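Metallo-beta-lactamase family protein (Staphylococcus aureus, PDB 3R2U) probably acts as an iron-dependent enzyme on sulfur substrates, as persulfide dioxygenases of the metallo-beta-lactamase superfamily with rhodanese-like domains do, and binds iron(III). Local coordinates at residues 40-45 against 133-138; 112-117 against 277-282; 177-182 against 258-263; 195-200 against 254-259; 211-216 against 235-240. All coordinates share one frame; numbering follows the deposited sequence.

Contact 1: 40-45 against 133-138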
# COMPACT_ATOMS: atom_id res chain seq x y z
N TYR A 40 -16.07 -1.73 18.46
CA TYR A 40 -16.37 -3.13 18.23
C TYR A 40 -17.42 -3.32 17.15
O TYR A 40 -18.30 -2.47 16.96
CB TYR A 40 -16.91 -3.76 19.54
CG TYR A 40 -15.95 -3.64 20.73
CD1 TYR A 40 -15.94 -2.50 21.54
CD2 TYR A 40 -15.03 -4.65 21.02
CE1 TYR A 40 -15.05 -2.37 22.63
CE2 TYR A 40 -14.14 -4.53 22.10
CZ TYR A 40 -14.16 -3.39 22.89
OH TYR A 40 -13.28 -3.26 23.93
N LEU A 41 -17.30 -4.43 16.44
CA LEU A 41 -18.31 -4.86 15.49
C LEU A 41 -18.77 -6.22 15.98
O LEU A 41 -17.95 -7.09 16.25
CB LEU A 41 -17.76 -4.96 14.05
CG LEU A 41 -18.73 -5.38 12.94
CD1 LEU A 41 -19.75 -4.31 12.70
CD2 LEU A 41 -17.98 -5.65 11.63
N ILE A 42 -20.09 -6.36 16.17
CA ILE A 42 -20.71 -7.63 16.49
C ILE A 42 -21.70 -7.93 15.37
O ILE A 42 -22.29 -7.02 14.78
CB ILE A 42 -21.43 -7.66 17.87
CG1 ILE A 42 -22.51 -6.57 17.96
CG2 ILE A 42 -20.39 -7.57 19.02
CD1 ILE A 42 -23.20 -6.49 19.33
N GLY A 43 -21.85 -9.20 15.06
CA GLY A 43 -22.71 -9.59 13.98
C GLY A 43 -23.43 -10.89 14.22
O GLY A 43 -22.86 -11.83 14.79
N CYS A 44 -24.67 -10.94 13.75
CA CYS A 44 -25.51 -12.12 13.88
C CYS A 44 -25.34 -12.94 12.62
O CYS A 44 -25.74 -12.52 11.53
CB CYS A 44 -26.97 -11.70 14.03
SG CYS A 44 -28.16 -13.04 14.09
N GLN A 45 -24.76 -14.12 12.76
CA GLN A 45 -24.56 -14.97 11.58
C GLN A 45 -25.88 -15.49 11.01
O GLN A 45 -25.99 -15.68 9.79
CB GLN A 45 -23.56 -16.10 11.86
CG GLN A 45 -22.08 -15.60 12.01
CD GLN A 45 -21.48 -14.97 10.73
OE1 GLN A 45 -22.07 -15.04 9.64
NE2 GLN A 45 -20.30 -14.36 10.87
N ILE A 133 -28.80 -11.48 18.51
CA ILE A 133 -27.93 -11.05 19.62
C ILE A 133 -28.73 -10.08 20.44
O ILE A 133 -29.39 -9.20 19.89
CB ILE A 133 -26.66 -10.30 19.16
CG1 ILE A 133 -25.85 -11.12 18.16
CG2 ILE A 133 -25.78 -9.95 20.39
CD1 ILE A 133 -24.76 -10.28 17.50
N LYS A 134 -28.68 -10.24 21.75
CA LYS A 134 -29.41 -9.38 22.66
C LYS A 134 -28.43 -8.52 23.43
O LYS A 134 -27.46 -9.02 23.97
CB LYS A 134 -30.23 -10.23 23.64
CG LYS A 134 -31.04 -9.40 24.64
CD LYS A 134 -31.63 -10.26 25.76
CE LYS A 134 -32.47 -9.40 26.69
NZ LYS A 134 -33.03 -10.11 27.87
N LEU A 135 -28.69 -7.22 23.46
CA LEU A 135 -27.93 -6.31 24.26
C LEU A 135 -28.85 -5.66 25.28
O LEU A 135 -29.90 -5.10 24.89
CB LEU A 135 -27.32 -5.20 23.41
CG LEU A 135 -26.31 -5.60 22.34
CD1 LEU A 135 -25.95 -4.34 21.56
CD2 LEU A 135 -25.07 -6.24 22.98
N LYS A 136 -28.48 -5.72 26.55
CA LYS A 136 -29.25 -5.04 27.58
C LYS A 136 -28.51 -3.78 27.94
O LYS A 136 -27.29 -3.81 28.19
CB LYS A 136 -29.48 -5.91 28.81
CG LYS A 136 -30.30 -5.19 29.93
CD LYS A 136 -30.84 -6.14 30.98
CE LYS A 136 -32.07 -6.95 30.47
NZ LYS A 136 -33.29 -6.12 30.14
N VAL A 137 -29.23 -2.66 27.92
CA VAL A 137 -28.67 -1.37 28.26
C VAL A 137 -28.65 -1.25 29.77
O VAL A 137 -29.67 -1.49 30.44
CB VAL A 137 -29.51 -0.20 27.67
CG1 VAL A 137 -28.98 1.17 28.15
CG2 VAL A 137 -29.52 -0.27 26.13
N LEU A 138 -27.49 -0.95 30.32
CA LEU A 138 -27.36 -0.71 31.74
C LEU A 138 -26.89 0.74 31.92
O LEU A 138 -25.91 1.14 31.30
CB LEU A 138 -26.35 -1.68 32.37
CG LEU A 138 -26.64 -3.20 32.30
CD1 LEU A 138 -25.50 -4.00 32.96
CD2 LEU A 138 -27.95 -3.57 32.94
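The end methyl of I42 meets the forked end of L135 head-on, tip to tip. CD1 of I42 stands 4.1 Å from CD2 of L135 and is equally near its CD1, so it addresses the fork of the leucine rather than one branch. The torsions of I42 explain the reach: CG1 lies between the backbone N and the carbonyl carbon (chi1 57°), and the chain then runs on extended, carrying CD1 straight out from strand 37-44. I133 behaves differently. Its CD1 lies on the backbone at the G43-C44 peptide, 3.6 Å from the carbonyl carbon of G43 and 3.8 Å from the N of C44. Its CG1 also passes 4.3 Å from CB of C44, and its CD1 lies 4.3 Å from CB of I42, so the isoleucine spans three consecutive residues. No hydrogen bond joins the two segments. Their short axes pass 8.6 Å apart at 134°, a separation suited to strands packed through side chains and too wide for neighbours within one sheet. M51, from the next strand of the first sheet, touches both I42 and L135, while L152 of the second touches I42, I133 and L135. Strands 37-44 and 133-139 belong to the two separate mixed sheets, and their meeting through buried aliphatic groups is the face-to-face sheet packing at the core of the metallo-beta-lactamase alpha-beta/beta-alpha sandwich.

Contact 2: 112-117 against 277-282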
# COMPACT_ATOMS: atom_id res chain seq x y z
N TYR A 112 -27.61 14.56 24.20
CA TYR A 112 -27.32 14.68 22.78
C TYR A 112 -28.27 15.66 22.09
O TYR A 112 -29.46 15.68 22.38
CB TYR A 112 -27.48 13.32 22.10
CG TYR A 112 -26.44 12.29 22.40
CD1 TYR A 112 -26.56 11.45 23.50
CD2 TYR A 112 -25.37 12.12 21.55
CE1 TYR A 112 -25.60 10.48 23.76
CE2 TYR A 112 -24.42 11.16 21.80
CZ TYR A 112 -24.52 10.34 22.91
OH TYR A 112 -23.57 9.37 23.13
N LYS A 113 -27.74 16.46 21.18
CA LYS A 113 -28.54 17.42 20.42
C LYS A 113 -28.32 17.18 18.93
O LYS A 113 -27.41 16.46 18.53
CB LYS A 113 -28.13 18.86 20.75
CG LYS A 113 -28.13 19.21 22.25
CD LYS A 113 -29.52 19.23 22.87
CE LYS A 113 -29.42 19.38 24.39
NZ LYS A 113 -30.75 19.53 25.03
N ASN A 114 -29.19 17.78 18.11
CA ASN A 114 -29.06 17.73 16.66
C ASN A 114 -28.90 16.31 16.14
O ASN A 114 -28.04 16.05 15.31
CB ASN A 114 -27.83 18.57 16.22
CG ASN A 114 -27.93 20.02 16.67
OD1 ASN A 114 -29.02 20.56 16.78
ND2 ASN A 114 -26.79 20.66 16.89
N MET A 115 -29.70 15.38 16.66
CA MET A 115 -29.57 13.98 16.27
C MET A 115 -30.40 13.68 15.05
O MET A 115 -31.43 14.28 14.84
CB MET A 115 -29.99 13.05 17.41
CG MET A 115 -29.06 13.08 18.61
SD MET A 115 -27.36 12.75 18.19
CE MET A 115 -27.45 10.98 17.81
N PRO A 116 -29.96 12.71 14.24
CA PRO A 116 -30.73 12.38 13.06
C PRO A 116 -32.09 11.81 13.42
O PRO A 116 -32.29 11.30 14.53
CB PRO A 116 -29.87 11.35 12.31
CG PRO A 116 -28.79 10.97 13.20
CD PRO A 116 -28.71 11.96 14.34
N ASN A 117 -33.03 11.94 12.50
CA ASN A 117 -34.37 11.43 12.72
C ASN A 117 -34.33 9.95 13.01
O ASN A 117 -33.49 9.21 12.46
CB ASN A 117 -35.30 11.72 11.53
CG ASN A 117 -35.75 13.17 11.49
OD1 ASN A 117 -35.74 13.86 12.51
ND2 ASN A 117 -36.17 13.63 10.31
N ASN A 277 -19.29 16.20 19.92
CA ASN A 277 -20.08 15.00 20.11
C ASN A 277 -21.50 15.25 20.58
O ASN A 277 -22.42 14.52 20.22
CB ASN A 277 -19.33 14.03 21.02
CG ASN A 277 -18.13 13.44 20.31
OD1 ASN A 277 -18.18 13.28 19.08
ND2 ASN A 277 -17.04 13.18 21.03
N GLN A 278 -21.68 16.29 21.40
CA GLN A 278 -22.99 16.61 21.86
C GLN A 278 -23.83 17.26 20.75
O GLN A 278 -25.01 16.98 20.65
CB GLN A 278 -22.93 17.55 23.09
CG GLN A 278 -24.32 17.89 23.61
CD GLN A 278 -24.35 18.83 24.78
OE1 GLN A 278 -23.36 19.49 25.09
NE2 GLN A 278 -25.49 18.91 25.44
N PHE A 279 -23.21 18.12 19.93
CA PHE A 279 -23.92 18.88 18.87
C PHE A 279 -23.76 18.40 17.42
O PHE A 279 -24.55 18.81 16.54
CB PHE A 279 -23.52 20.35 18.96
CG PHE A 279 -24.05 21.01 20.17
CD1 PHE A 279 -25.33 21.50 20.18
CD2 PHE A 279 -23.29 21.08 21.34
CE1 PHE A 279 -25.86 22.09 21.34
CE2 PHE A 279 -23.81 21.67 22.49
CZ PHE A 279 -25.09 22.17 22.49
N GLY A 280 -22.79 17.53 17.20
CA GLY A 280 -22.48 16.99 15.88
C GLY A 280 -21.58 17.90 15.08
O GLY A 280 -21.43 19.08 15.40
N MET A 281 -20.95 17.34 14.06
CA MET A 281 -20.16 18.13 13.13
C MET A 281 -20.43 17.61 11.72
O MET A 281 -21.18 16.65 11.56
CB MET A 281 -18.68 18.05 13.46
CG MET A 281 -18.04 16.64 13.24
SD MET A 281 -16.27 16.67 13.53
CE MET A 281 -15.76 17.86 12.29
N ASN A 282 -19.78 18.20 10.73
CA ASN A 282 -19.96 17.79 9.34
C ASN A 282 -19.62 16.31 9.13
O ASN A 282 -18.80 15.74 9.87
CB ASN A 282 -19.05 18.63 8.43
CG ASN A 282 -19.50 20.07 8.32
OD1 ASN A 282 -20.61 20.41 8.68
ND2 ASN A 282 -18.62 20.93 7.82
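Two torsions of N114 aim its amide at the end of helix 269-279, where F279 waits: the backbone is in a left-handed conformation (phi 52°), and CG sits beside the backbone N, opposite the carbonyl carbon (chi1 -58°). ND2 thereby donates to O of F279 at 2.9 Å. The bond is nearly straight and well directed, with the oxygen almost in the amide plane and the donor in the carbonyl plane, on a lone pair. The same ND2 lies at the edge of the F279 ring, 3.7 Å from CD1. One residue earlier, the backbone N of K113 gives a second bond to O of Q278, 2.8 Å long with an N-H...O angle of 159°. The lysine side chain bends at chi2 and runs alongside both Q278 and F279, its CG 3.8 Å from CE1 of the ring, while the extended Q278 passes on to offer NE2 to O of G111. R90 NH1 binds O of both K113 and N277, serving carbonyls on each segment. The helix thus ends with the carbonyls of its last two residues taken by donors from the 112-117 loop, and G280 leaves helical geometry with positive phi. N277, about 8 Å by its side chain from the iron, bonds H82, F85 and S87, so this loop-capped helix C-terminus borders the loop following the iron ligand H80.

Contact 3: 177-182 against 258-263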
# COMPACT_ATOMS: atom_id res chain seq x y z
N GLY A 177 -13.18 4.83 34.91
CA GLY A 177 -13.23 6.19 34.45
C GLY A 177 -13.31 7.17 35.59
O GLY A 177 -13.65 6.80 36.70
N ARG A 178 -12.92 8.41 35.33
CA ARG A 178 -13.00 9.49 36.28
C ARG A 178 -14.06 10.42 35.74
O ARG A 178 -14.24 10.49 34.52
CB ARG A 178 -11.67 10.26 36.40
CG ARG A 178 -10.43 9.42 36.86
CD ARG A 178 -10.71 8.68 38.13
NE ARG A 178 -9.52 8.24 38.87
CZ ARG A 178 -9.01 7.00 38.87
NH1 ARG A 178 -9.54 6.03 38.14
NH2 ARG A 178 -7.95 6.73 39.60
N PRO A 179 -14.76 11.16 36.62
CA PRO A 179 -15.77 12.07 36.10
C PRO A 179 -15.18 13.15 35.19
O PRO A 179 -14.22 13.80 35.57
CB PRO A 179 -16.35 12.71 37.37
CG PRO A 179 -16.00 11.77 38.48
CD PRO A 179 -14.69 11.18 38.09
N ASP A 180 -15.73 13.28 33.98
CA ASP A 180 -15.31 14.35 33.05
C ASP A 180 -15.53 15.69 33.73
O ASP A 180 -16.56 15.91 34.34
CB ASP A 180 -16.12 14.33 31.74
CG ASP A 180 -15.61 13.33 30.73
OD1 ASP A 180 -14.53 12.74 30.99
OD2 ASP A 180 -16.26 13.14 29.68
N LEU A 181 -14.55 16.59 33.60
CA LEU A 181 -14.67 17.91 34.20
C LEU A 181 -15.64 18.78 33.42
O LEU A 181 -15.99 18.48 32.28
CB LEU A 181 -13.30 18.60 34.31
CG LEU A 181 -12.25 17.95 35.23
CD1 LEU A 181 -11.08 18.93 35.49
CD2 LEU A 181 -12.88 17.51 36.57
N LEU A 182 -16.09 19.86 34.06
CA LEU A 182 -17.04 20.78 33.45
C LEU A 182 -16.35 22.08 33.11
O LEU A 182 -15.29 22.40 33.67
CB LEU A 182 -18.21 21.06 34.40
CG LEU A 182 -19.03 19.84 34.84
CD1 LEU A 182 -20.07 20.27 35.87
CD2 LEU A 182 -19.69 19.15 33.63
N LYS A 258 -9.97 8.88 46.31
CA LYS A 258 -8.99 8.29 45.41
C LYS A 258 -9.39 8.56 43.96
O LYS A 258 -8.54 8.90 43.13
CB LYS A 258 -8.79 6.80 45.64
CG LYS A 258 -7.80 6.18 44.61
CD LYS A 258 -7.30 4.79 44.99
CE LYS A 258 -6.35 4.23 43.92
NZ LYS A 258 -5.71 2.95 44.37
N LEU A 259 -10.68 8.45 43.66
CA LEU A 259 -11.16 8.66 42.32
C LEU A 259 -10.83 10.07 41.82
O LEU A 259 -10.22 10.23 40.76
CB LEU A 259 -12.67 8.45 42.24
CG LEU A 259 -13.23 8.35 40.82
CD1 LEU A 259 -12.68 7.09 40.15
CD2 LEU A 259 -14.74 8.36 40.80
N ILE A 260 -11.18 11.08 42.61
CA ILE A 260 -11.05 12.45 42.14
C ILE A 260 -9.87 13.27 42.65
O ILE A 260 -9.81 14.47 42.39
CB ILE A 260 -12.36 13.23 42.41
CG1 ILE A 260 -12.55 13.53 43.89
CG2 ILE A 260 -13.54 12.43 41.85
CD1 ILE A 260 -13.83 14.26 44.20
N SER A 261 -8.92 12.66 43.36
CA SER A 261 -7.78 13.42 43.85
C SER A 261 -6.54 13.28 42.98
O SER A 261 -6.27 12.21 42.42
CB SER A 261 -7.45 13.06 45.29
OG SER A 261 -8.51 13.45 46.14
N ASP A 262 -5.81 14.38 42.88
CA ASP A 262 -4.56 14.45 42.13
C ASP A 262 -4.63 13.78 40.76
O ASP A 262 -3.84 12.88 40.44
CB ASP A 262 -3.42 13.88 42.98
CG ASP A 262 -3.22 14.63 44.29
OD1 ASP A 262 -2.50 14.11 45.17
OD2 ASP A 262 -3.80 15.73 44.46
N GLN A 263 -5.61 14.20 39.97
CA GLN A 263 -5.76 13.70 38.61
C GLN A 263 -5.21 14.79 37.71
O GLN A 263 -5.43 15.97 37.96
CB GLN A 263 -7.23 13.41 38.28
CG GLN A 263 -7.88 12.37 39.19
CD GLN A 263 -7.27 10.98 39.04
OE1 GLN A 263 -7.07 10.49 37.93
NE2 GLN A 263 -7.02 10.32 40.17
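The polar part of the contact centres on R178, whose NE lies 2.8 Å from O of L259. Its N-H is aimed well off the oxygen (N-H...O angle 119°), so the bond counts as weak, although the oxygen lies at the guanidinium edge, near its plane. The stronger partner of the group is D175, which forms a salt bridge with NH1. Bending at chi2 (-53°) turns the arginine chain across the last helical turn, so that Q263 meets it at about a right angle; the amide and guanidinium planes stand 50° apart. Q263 is itself steadied by NE2 donating to O of S261 at 3.0 Å, a bond made just where the chain leaves helix 252-260. In the metallo-beta-lactamase fold, segment 177-182 belongs to the long loop between strand 164-168 and helix 191-206. That loop also includes the iron ligand D169, and O of R178 accepts a bond from ND1 of the ligand H143, so the backbone here is second shell to the metal. Among the methyl contacts, CD1 of L259 presses closely on CD of R178, 3.2 Å away, the side chains slanting across each other, and rests 3.6 Å from the carbonyl O of G177. The apolar pairs are with P179: its CD meets CD2 of L259 at 3.9 Å and CG2 of I260 at 4.1 Å, the isoleucine crossing the proline nearly perpendicularly.

Contact 4: 195-200 against 254-259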
# COMPACT_ATOMS: atom_id res chain seq x y z
N GLY A 195 -20.40 12.95 40.82
CA GLY A 195 -20.06 12.02 39.74
C GLY A 195 -19.39 10.79 40.34
O GLY A 195 -19.67 9.66 39.95
N ALA A 196 -18.52 11.04 41.31
CA ALA A 196 -17.83 9.97 42.03
C ALA A 196 -18.85 9.07 42.76
O ALA A 196 -18.74 7.84 42.72
CB ALA A 196 -16.83 10.56 43.01
N LYS A 197 -19.84 9.67 43.41
CA LYS A 197 -20.87 8.88 44.09
C LYS A 197 -21.65 8.01 43.13
O LYS A 197 -21.93 6.86 43.45
CB LYS A 197 -21.82 9.77 44.87
CG LYS A 197 -21.22 10.32 46.14
CD LYS A 197 -22.19 11.26 46.85
CE LYS A 197 -21.67 11.70 48.22
NZ LYS A 197 -20.41 12.49 48.15
N GLN A 198 -22.00 8.55 41.96
CA GLN A 198 -22.68 7.77 40.93
C GLN A 198 -21.80 6.57 40.51
O GLN A 198 -22.30 5.45 40.36
CB GLN A 198 -23.02 8.64 39.71
CG GLN A 198 -24.17 9.65 39.94
CD GLN A 198 -24.56 10.41 38.67
OE1 GLN A 198 -23.71 10.92 37.93
NE2 GLN A 198 -25.85 10.50 38.42
N MET A 199 -20.51 6.82 40.34
CA MET A 199 -19.56 5.79 39.97
C MET A 199 -19.50 4.68 41.00
O MET A 199 -19.49 3.50 40.65
CB MET A 199 -18.16 6.38 39.78
CG MET A 199 -17.11 5.36 39.38
SD MET A 199 -17.50 4.50 37.84
CE MET A 199 -16.82 5.66 36.65
N PHE A 200 -19.44 5.05 42.28
CA PHE A 200 -19.41 4.07 43.36
C PHE A 200 -20.66 3.19 43.31
O PHE A 200 -20.57 1.98 43.43
CB PHE A 200 -19.30 4.78 44.69
CG PHE A 200 -19.28 3.87 45.90
CD1 PHE A 200 -18.14 3.16 46.22
CD2 PHE A 200 -20.38 3.79 46.74
CE1 PHE A 200 -18.10 2.35 47.35
CE2 PHE A 200 -20.35 2.97 47.88
CZ PHE A 200 -19.21 2.26 48.19
N THR A 254 -13.49 7.11 50.88
CA THR A 254 -12.13 6.78 50.44
C THR A 254 -12.12 6.59 48.92
O THR A 254 -11.18 6.98 48.24
CB THR A 254 -11.64 5.49 51.10
OG1 THR A 254 -11.66 5.66 52.52
CG2 THR A 254 -10.21 5.13 50.66
N PHE A 255 -13.19 5.98 48.41
CA PHE A 255 -13.37 5.74 46.99
C PHE A 255 -13.41 7.06 46.24
O PHE A 255 -12.66 7.26 45.28
CB PHE A 255 -14.67 4.97 46.77
CG PHE A 255 -14.95 4.63 45.35
CD1 PHE A 255 -15.63 5.51 44.53
CD2 PHE A 255 -14.57 3.39 44.83
CE1 PHE A 255 -15.91 5.19 43.20
CE2 PHE A 255 -14.85 3.06 43.50
CZ PHE A 255 -15.52 3.97 42.69
N ILE A 256 -14.29 7.95 46.70
CA ILE A 256 -14.44 9.26 46.10
C ILE A 256 -13.11 9.99 46.07
O ILE A 256 -12.70 10.49 45.03
CB ILE A 256 -15.46 10.13 46.87
CG1 ILE A 256 -16.87 9.58 46.68
CG2 ILE A 256 -15.40 11.59 46.40
CD1 ILE A 256 -17.88 10.22 47.62
N ASP A 257 -12.45 10.06 47.23
CA ASP A 257 -11.16 10.74 47.34
C ASP A 257 -10.13 10.20 46.36
O ASP A 257 -9.48 10.97 45.66
CB ASP A 257 -10.58 10.64 48.75
CG ASP A 257 -9.25 11.38 48.88
OD1 ASP A 257 -9.20 12.60 48.57
OD2 ASP A 257 -8.27 10.76 49.31
N LYS A 258 -9.97 8.88 46.31
CA LYS A 258 -8.99 8.29 45.41
C LYS A 258 -9.39 8.56 43.96
O LYS A 258 -8.54 8.90 43.13
CB LYS A 258 -8.79 6.80 45.64
CG LYS A 258 -7.80 6.18 44.61
CD LYS A 258 -7.30 4.79 44.99
CE LYS A 258 -6.35 4.23 43.92
NZ LYS A 258 -5.71 2.95 44.37
N LEU A 259 -10.68 8.45 43.66
CA LEU A 259 -11.16 8.66 42.32
C LEU A 259 -10.83 10.07 41.82
O LEU A 259 -10.22 10.23 40.76
CB LEU A 259 -12.67 8.45 42.24
CG LEU A 259 -13.23 8.35 40.82
CD1 LEU A 259 -12.68 7.09 40.15
CD2 LEU A 259 -14.74 8.36 40.80
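Helices 191-206 and 252-260 pass with short-segment axes 9.3 Å apart at 120°, and the CA atoms of A196 and I256 approach to 5.3 Å where the small alanine faces its partner. CB of A196 lies 3.8 Å from both CG1 of I256 and CD2 of L259, filling the angle between these two side chains. One turn on, F200 and F255 form a T-shaped pair: the edge of F200 meets the face of F255, ring centres 5.2 Å apart and planes at 63°. CD1 of F200 stands over that face toward its rim, 3.6 Å from CG of F255. M199, with CG opposite its backbone N (chi1 -180°), arrives at the F255 edge instead, CG to CZ 3.9 Å. At the margin, CD1 of I256 rests 3.7 Å from CG of K197, whose NZ forms a salt bridge with E193. Helix 191-206 connects the adjacent parallel strands 164-168 and 214-217, so this buried interface packs helix 252-260 onto the helix of a beta-alpha-beta crossover.

Contact 5: 211-216 against 235-240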
# COMPACT_ATOMS: atom_id res chain seq x y z
N ASP A 211 -19.19 -13.53 37.33
CA ASP A 211 -17.77 -13.21 37.31
C ASP A 211 -17.02 -13.66 36.05
O ASP A 211 -15.92 -13.20 35.78
CB ASP A 211 -17.08 -13.73 38.58
CG ASP A 211 -17.38 -12.87 39.82
OD1 ASP A 211 -18.00 -11.77 39.67
OD2 ASP A 211 -16.99 -13.27 40.94
N TYR A 212 -17.63 -14.53 35.26
CA TYR A 212 -17.01 -15.03 34.03
C TYR A 212 -17.33 -14.18 32.77
O TYR A 212 -16.89 -14.52 31.63
CB TYR A 212 -17.42 -16.48 33.80
CG TYR A 212 -18.93 -16.69 33.72
CD1 TYR A 212 -19.66 -16.23 32.64
CD2 TYR A 212 -19.61 -17.38 34.73
CE1 TYR A 212 -21.02 -16.42 32.56
CE2 TYR A 212 -20.99 -17.58 34.65
CZ TYR A 212 -21.68 -17.11 33.57
OH TYR A 212 -23.03 -17.28 33.47
N ILE A 213 -18.09 -13.10 32.94
CA ILE A 213 -18.36 -12.25 31.78
C ILE A 213 -17.09 -11.49 31.40
O ILE A 213 -16.26 -11.17 32.26
CB ILE A 213 -19.50 -11.23 31.99
CG1 ILE A 213 -19.12 -10.15 32.99
CG2 ILE A 213 -20.82 -11.95 32.35
CD1 ILE A 213 -20.12 -8.97 33.00
N GLN A 214 -16.91 -11.25 30.11
CA GLN A 214 -15.79 -10.43 29.66
C GLN A 214 -16.13 -8.95 29.84
O GLN A 214 -17.30 -8.59 29.93
CB GLN A 214 -15.49 -10.69 28.20
CG GLN A 214 -15.08 -12.11 27.89
CD GLN A 214 -14.80 -12.31 26.42
OE1 GLN A 214 -14.15 -11.48 25.80
NE2 GLN A 214 -15.28 -13.40 25.85
N ILE A 215 -15.10 -8.11 29.92
CA ILE A 215 -15.24 -6.67 30.01
C ILE A 215 -14.60 -6.12 28.73
O ILE A 215 -13.42 -6.35 28.47
CB ILE A 215 -14.51 -6.05 31.25
CG1 ILE A 215 -15.07 -6.59 32.57
CG2 ILE A 215 -14.60 -4.55 31.24
CD1 ILE A 215 -16.53 -6.43 32.76
N TRP A 216 -15.39 -5.43 27.93
CA TRP A 216 -14.93 -4.86 26.69
C TRP A 216 -14.95 -3.34 26.79
O TRP A 216 -15.95 -2.71 26.50
CB TRP A 216 -15.84 -5.33 25.56
CG TRP A 216 -15.90 -6.83 25.41
CD1 TRP A 216 -14.85 -7.69 25.38
CD2 TRP A 216 -17.07 -7.62 25.19
NE1 TRP A 216 -15.29 -8.98 25.20
CE2 TRP A 216 -16.65 -8.96 25.07
CE3 TRP A 216 -18.44 -7.33 25.11
CZ2 TRP A 216 -17.55 -10.02 24.87
CZ3 TRP A 216 -19.33 -8.37 24.90
CH2 TRP A 216 -18.88 -9.70 24.78
N SER A 235 -10.86 -7.85 29.60
CA SER A 235 -10.67 -8.52 30.86
C SER A 235 -11.92 -9.27 31.21
O SER A 235 -12.73 -9.56 30.32
CB SER A 235 -10.31 -7.51 31.94
OG SER A 235 -9.90 -8.18 33.10
N THR A 236 -12.07 -9.65 32.48
CA THR A 236 -13.27 -10.33 32.96
C THR A 236 -13.63 -9.68 34.27
O THR A 236 -12.77 -9.14 34.95
CB THR A 236 -13.02 -11.83 33.23
OG1 THR A 236 -12.19 -11.97 34.39
CG2 THR A 236 -12.37 -12.47 32.04
N LEU A 237 -14.89 -9.79 34.65
CA LEU A 237 -15.36 -9.19 35.88
C LEU A 237 -14.66 -9.77 37.10
O LEU A 237 -14.23 -9.03 37.99
CB LEU A 237 -16.88 -9.33 36.00
CG LEU A 237 -17.55 -8.74 37.26
CD1 LEU A 237 -17.16 -7.28 37.49
CD2 LEU A 237 -19.08 -8.90 37.20
N GLY A 238 -14.51 -11.09 37.13
CA GLY A 238 -13.87 -11.76 38.24
C GLY A 238 -12.42 -11.35 38.36
O GLY A 238 -11.90 -11.26 39.46
N TYR A 239 -11.75 -11.11 37.22
CA TYR A 239 -10.34 -10.72 37.26
C TYR A 239 -10.24 -9.29 37.77
O TYR A 239 -9.35 -8.98 38.55
CB TYR A 239 -9.63 -10.89 35.90
CG TYR A 239 -8.13 -10.67 36.01
CD1 TYR A 239 -7.29 -11.68 36.48
CD2 TYR A 239 -7.55 -9.46 35.65
CE1 TYR A 239 -5.92 -11.48 36.60
CE2 TYR A 239 -6.16 -9.25 35.77
CZ TYR A 239 -5.35 -10.27 36.25
OH TYR A 239 -3.98 -10.09 36.37
N GLU A 240 -11.15 -8.43 37.33
CA GLU A 240 -11.14 -7.06 37.79
C GLU A 240 -11.46 -6.99 39.29
O GLU A 240 -10.89 -6.19 40.01
CB GLU A 240 -12.10 -6.19 36.98
CG GLU A 240 -11.67 -6.04 35.53
CD GLU A 240 -10.28 -5.43 35.39
OE1 GLU A 240 -10.09 -4.29 35.87
OE2 GLU A 240 -9.39 -6.09 34.79
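I215 and S235 form a hydrogen-bonded antiparallel pair at the outermost strand of a mixed sheet of the metallo-beta-lactamase fold, where strand 235-236 runs straight into helix 237-243. Four backbone bonds define the seam. N of I215 gives to O of S235 at 2.8 Å, and S235 returns a longer one; beyond the strand, N of L237 reaches O of I213 and N of G238 reaches O of D211, so the first turn of the helix is tied to the approach to strand 214-217. Between them, Q214 and T236 make the non-hydrogen-bonded pair, in which CA of T236 comes 3.2 Å from O of I213 in a CA-H...O contact.

Apolar contact gathers on L237: CG1 of I213 lies alongside it, 3.8 Å from its CB, and CD1 of I215 is 4.4 Å from the same L237 CB, while CG1 of I215 sits 3.8 Å from N of L237.

Side-chain bonds finish the strand-to-helix turn. T236 is the N-cap, its OG1 accepting from N of Y239 at 3.0 Å, and the same hydroxyl pairs with O of Y212 of the second subunit, which places this edge at the subunit interface. D211 OD1 forms a salt bridge with K241. On the anti side of the E240 carboxylate, 16° out of its plane, OG of S235 donates to OE2 at 2.7 Å.

In the fold
Contact 1 joins the two mixed sheets, and contact 5 closes the far edge of the second one; their centres are 17 Å apart and they touch where OH of Y40 packs against W216. Contacts 3 and 4 are close neighbours, with centres 8 Å apart, sharing helix 252-260, where L259 is touched from both. Contact 2 lies about 26 Å from contact 3, between centres, on the following helix, 269-279. Along the chain, contact 1 closes before contacts 3, 4 and 5 open, whereas contacts 1 and 2 cross. Contact 5 is nested inside contacts 2, 3 and 4. Late helices fold back onto earlier loops and, in contact 4, onto helix 191-206; contacts 2 and 3 each come within about 8 Å of the iron, through N277's side chain and G177.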